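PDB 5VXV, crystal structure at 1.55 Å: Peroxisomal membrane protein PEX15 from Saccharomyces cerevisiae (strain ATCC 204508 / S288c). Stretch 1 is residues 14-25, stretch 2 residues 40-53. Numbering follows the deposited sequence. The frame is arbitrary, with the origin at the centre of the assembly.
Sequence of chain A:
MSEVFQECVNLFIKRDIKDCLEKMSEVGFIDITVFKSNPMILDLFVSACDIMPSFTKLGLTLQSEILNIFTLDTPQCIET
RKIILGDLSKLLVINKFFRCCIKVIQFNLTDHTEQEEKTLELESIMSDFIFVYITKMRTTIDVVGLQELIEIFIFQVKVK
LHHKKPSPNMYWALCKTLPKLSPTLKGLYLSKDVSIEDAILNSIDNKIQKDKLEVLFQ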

# COMPACT_ATOMS: atom_id res chain seq x y z
N LYS A 14 -7.20 -20.12 -7.45
CA LYS A 14 -8.65 -20.18 -7.60
C LYS A 14 -9.35 -18.94 -7.05
O LYS A 14 -10.59 -18.88 -7.10
CB LYS A 14 -9.20 -21.43 -6.90
CG LYS A 14 -8.67 -22.74 -7.48
CD LYS A 14 -9.13 -23.94 -6.66
CE LYS A 14 -10.49 -24.44 -7.12
N ARG A 15 -8.60 -17.97 -6.54
CA ARG A 15 -9.16 -16.78 -5.89
C ARG A 15 -10.08 -17.16 -4.73
O ARG A 15 -11.04 -16.45 -4.43
CB ARG A 15 -9.88 -15.88 -6.89
CG ARG A 15 -8.91 -15.01 -7.70
CD ARG A 15 -9.63 -13.98 -8.57
NE ARG A 15 -10.29 -12.93 -7.80
CZ ARG A 15 -9.74 -11.75 -7.50
NH1 ARG A 15 -10.43 -10.87 -6.79
NH2 ARG A 15 -8.51 -11.44 -7.90
N ASP A 16 -9.79 -18.29 -4.08
CA ASP A 16 -10.36 -18.60 -2.77
C ASP A 16 -9.47 -17.97 -1.70
O ASP A 16 -8.76 -18.64 -0.94
CB ASP A 16 -10.49 -20.11 -2.58
CG ASP A 16 -11.51 -20.72 -3.53
OD1 ASP A 16 -12.45 -20.02 -3.93
OD2 ASP A 16 -11.36 -21.92 -3.86
N ILE A 17 -9.51 -16.63 -1.67
CA ILE A 17 -8.50 -15.87 -0.93
C ILE A 17 -8.68 -16.05 0.57
O ILE A 17 -7.70 -16.23 1.30
CB ILE A 17 -8.56 -14.39 -1.34
CG1 ILE A 17 -8.37 -14.25 -2.86
CG2 ILE A 17 -7.51 -13.58 -0.59
CD1 ILE A 17 -7.06 -14.82 -3.39
N LYS A 18 -9.92 -15.98 1.06
CA LYS A 18 -10.15 -16.21 2.49
C LYS A 18 -9.68 -17.60 2.90
O LYS A 18 -9.02 -17.76 3.93
CB LYS A 18 -11.62 -16.02 2.82
CG LYS A 18 -11.97 -16.32 4.28
N ASP A 19 -10.00 -18.62 2.10
CA ASP A 19 -9.54 -19.97 2.40
C ASP A 19 -8.03 -20.06 2.36
O ASP A 19 -7.41 -20.75 3.19
CB ASP A 19 -10.17 -20.97 1.43
CG ASP A 19 -11.65 -21.15 1.64
OD1 ASP A 19 -12.15 -20.79 2.73
OD2 ASP A 19 -12.33 -21.66 0.73
N CYS A 20 -7.40 -19.39 1.39
CA CYS A 20 -5.94 -19.35 1.33
C CYS A 20 -5.37 -18.82 2.63
O CYS A 20 -4.50 -19.44 3.25
CB CYS A 20 -5.50 -18.50 0.14
SG CYS A 20 -3.72 -18.14 0.09
N LEU A 21 -5.85 -17.66 3.08
CA LEU A 21 -5.32 -17.04 4.29
C LEU A 21 -5.61 -17.88 5.53
O LEU A 21 -4.76 -18.00 6.41
CB LEU A 21 -5.89 -15.63 4.44
CG LEU A 21 -5.31 -14.61 3.46
CD1 LEU A 21 -6.17 -13.35 3.41
CD2 LEU A 21 -3.87 -14.26 3.83
N GLU A 22 -6.81 -18.47 5.61
CA GLU A 22 -7.12 -19.31 6.76
C GLU A 22 -6.19 -20.51 6.82
O GLU A 22 -5.79 -20.94 7.91
CB GLU A 22 -8.58 -19.76 6.71
CG GLU A 22 -9.61 -18.65 6.89
CD GLU A 22 -9.68 -18.13 8.32
OE1 GLU A 22 -8.89 -18.60 9.17
OE2 GLU A 22 -10.53 -17.26 8.60
N LYS A 23 -5.84 -21.08 5.67
CA LYS A 23 -4.91 -22.21 5.66
C LYS A 23 -3.51 -21.78 6.06
O LYS A 23 -2.83 -22.49 6.81
CB LYS A 23 -4.89 -22.86 4.27
CG LYS A 23 -4.03 -24.12 4.19
CD LYS A 23 -4.52 -25.20 5.15
N MSE A 24 -3.06 -20.63 5.58
CA MSE A 24 -1.75 -20.11 5.97
C MSE A 24 -1.70 -19.94 7.48
O MSE A 24 -0.69 -20.26 8.12
CB MSE A 24 -1.45 -18.78 5.27
CG MSE A 24 -1.32 -18.88 3.75
SE MSE A 24 -0.70 -17.22 2.91
CE MSE A 24 1.19 -17.34 3.39
N SER A 25 -2.79 -19.44 8.05
CA SER A 25 -2.87 -19.27 9.50
C SER A 25 -2.88 -20.62 10.21
O SER A 25 -2.18 -20.80 11.21
CB SER A 25 -4.11 -18.47 9.86
OG SER A 25 -4.28 -18.40 11.27
N MSE A 40 8.84 -16.36 -0.73
CA MSE A 40 7.62 -16.54 -1.51
C MSE A 40 6.39 -16.75 -0.62
O MSE A 40 5.26 -16.50 -1.05
CB MSE A 40 7.77 -17.71 -2.49
CG MSE A 40 8.59 -17.38 -3.74
SE MSE A 40 7.97 -15.80 -4.73
CE MSE A 40 9.21 -14.48 -4.00
N ILE A 41 6.60 -17.20 0.62
CA ILE A 41 5.50 -17.24 1.57
C ILE A 41 5.06 -15.83 1.92
O ILE A 41 3.86 -15.53 1.97
CB ILE A 41 5.90 -18.04 2.82
CG1 ILE A 41 6.18 -19.50 2.44
CG2 ILE A 41 4.80 -17.96 3.88
CD1 ILE A 41 6.56 -20.41 3.61
N LEU A 42 6.02 -14.93 2.17
CA LEU A 42 5.68 -13.53 2.39
C LEU A 42 5.01 -12.93 1.16
O LEU A 42 4.02 -12.21 1.28
CB LEU A 42 6.95 -12.74 2.75
CG LEU A 42 6.83 -11.22 2.85
CD1 LEU A 42 5.78 -10.82 3.88
CD2 LEU A 42 8.18 -10.62 3.21
N ASP A 43 5.54 -13.23 -0.03
CA ASP A 43 4.97 -12.68 -1.26
C ASP A 43 3.51 -13.11 -1.43
O ASP A 43 2.66 -12.30 -1.79
CB ASP A 43 5.80 -13.11 -2.46
CG ASP A 43 5.78 -12.10 -3.59
OD1 ASP A 43 5.92 -10.89 -3.32
OD2 ASP A 43 5.61 -12.52 -4.76
N LEU A 44 3.21 -14.39 -1.17
CA LEU A 44 1.83 -14.85 -1.27
C LEU A 44 0.95 -14.15 -0.25
O LEU A 44 -0.16 -13.70 -0.57
CB LEU A 44 1.77 -16.37 -1.07
CG LEU A 44 0.35 -16.95 -0.95
CD1 LEU A 44 -0.46 -16.67 -2.20
CD2 LEU A 44 0.40 -18.45 -0.68
N PHE A 45 1.42 -14.05 0.99
CA PHE A 45 0.62 -13.43 2.04
C PHE A 45 0.23 -12.01 1.67
O PHE A 45 -0.94 -11.62 1.78
CB PHE A 45 1.40 -13.44 3.36
CG PHE A 45 0.71 -12.72 4.47
CD1 PHE A 45 -0.41 -13.26 5.07
CD2 PHE A 45 1.19 -11.50 4.92
CE1 PHE A 45 -1.05 -12.60 6.10
CE2 PHE A 45 0.55 -10.83 5.95
CZ PHE A 45 -0.57 -11.38 6.54
N VAL A 46 1.19 -11.21 1.21
CA VAL A 46 0.90 -9.82 0.85
C VAL A 46 -0.06 -9.76 -0.33
O VAL A 46 -0.99 -8.95 -0.35
CB VAL A 46 2.21 -9.07 0.55
CG1 VAL A 46 1.93 -7.65 0.05
CG2 VAL A 46 3.08 -9.01 1.79
N SER A 47 0.14 -10.62 -1.33
CA SER A 47 -0.74 -10.60 -2.50
C SER A 47 -2.16 -11.00 -2.13
O SER A 47 -3.12 -10.40 -2.63
CB SER A 47 -0.19 -11.54 -3.58
OG SER A 47 0.97 -10.99 -4.17
N ALA A 48 -2.32 -11.99 -1.26
CA ALA A 48 -3.65 -12.41 -0.84
C ALA A 48 -4.33 -11.32 -0.03
O ALA A 48 -5.51 -11.00 -0.26
CB ALA A 48 -3.57 -13.71 -0.04
N CYS A 49 -3.61 -10.72 0.92
CA CYS A 49 -4.20 -9.66 1.73
C CYS A 49 -4.59 -8.46 0.89
O CYS A 49 -5.57 -7.77 1.20
CB CYS A 49 -3.22 -9.23 2.83
SG CYS A 49 -3.07 -10.45 4.15
N ASP A 50 -3.85 -8.18 -0.19
CA ASP A 50 -4.18 -7.04 -1.03
C ASP A 50 -5.51 -7.23 -1.75
O ASP A 50 -6.16 -6.25 -2.11
CB ASP A 50 -3.06 -6.79 -2.04
CG ASP A 50 -3.18 -5.43 -2.73
OD1 ASP A 50 -3.39 -4.42 -2.04
OD2 ASP A 50 -3.07 -5.39 -3.98
N ILE A 51 -5.92 -8.48 -1.98
CA ILE A 51 -7.18 -8.74 -2.66
C ILE A 51 -8.36 -8.65 -1.70
O ILE A 51 -9.46 -8.27 -2.11
CB ILE A 51 -7.14 -10.11 -3.36
CG1 ILE A 51 -6.09 -10.11 -4.48
CG2 ILE A 51 -8.50 -10.48 -3.94
CD1 ILE A 51 -5.76 -11.49 -5.03
N MSE A 52 -8.18 -9.00 -0.44
CA MSE A 52 -9.27 -8.93 0.54
C MSE A 52 -9.84 -7.52 0.61
O MSE A 52 -9.08 -6.57 0.76
CB MSE A 52 -8.79 -9.35 1.93
CG MSE A 52 -8.40 -10.82 2.06
SE MSE A 52 -9.89 -12.06 1.79
CE MSE A 52 -11.24 -11.22 2.92
N PRO A 53 -11.17 -7.37 0.51
CA PRO A 53 -11.75 -6.03 0.69
C PRO A 53 -11.39 -5.42 2.03
O PRO A 53 -11.13 -4.21 2.11
CB PRO A 53 -13.27 -6.28 0.58
CG PRO A 53 -13.41 -7.59 -0.10
CD PRO A 53 -12.19 -8.39 0.22

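How do the two backbones lie against each other? Helix 17-25 and helix 40-51 run in roughly opposite directions, their N-to-C axes 140° apart and 9.7 Å from each other at closest approach. Each is held by its own i to i+4 ladder, as in Leu21 N to Ile17 O at 2.9 Å and Ala48 N to Leu44 O at 2.8 Å. Before the first helix, Arg15 takes a positive phi in a Schellman motif, and Asp16 sits at the N-cap position without a capping bond from its side chain.

Where do the two backbones come nearest? The CA atoms of Ile17 and Ala48 are 6.0 Å apart, with a small methyl side chain on the Ala48 side. Ile17 CG2 lies 3.3 Å from Ala48 O and 4.0 Å from Ala48 CB, so the branched side chain packs directly onto the opposing backbone.

What fills the rest of the contact? Ile17, Cys20, Leu21 and Met24 all point toward the second helix; the steps of three and four residues from Ile17 to Cys20 and Leu21, and from Cys20 and Leu21 to Met24, keep them on one face. Leu21 CD2 sits 3.8 Å from Phe45 CD1 and 3.9 Å from both Ala48 CB and Cys49 SG, while Leu21 CD1 reaches Met52 CG at 3.6 Å. Farther along, the selenomethionine Met24 brings CE to 3.7 Å from Ile41 CG2 and SE to 4.0 Å from Leu44 CD2.

What happens at the Met52 end of the contact? Selenomethionine Met52 starts sideways, but its end turns in, placing SE 3.7 Å from Ile17 CG2. Ile51 CG2 meets Ile17 CG1 at 3.9 Å and Arg15 NH1 at 3.5 Å, the latter an oblique approach to the guanidinium. No hydrogen bond joins the stretches among the modelled atoms; the pairing rests on apolar packing.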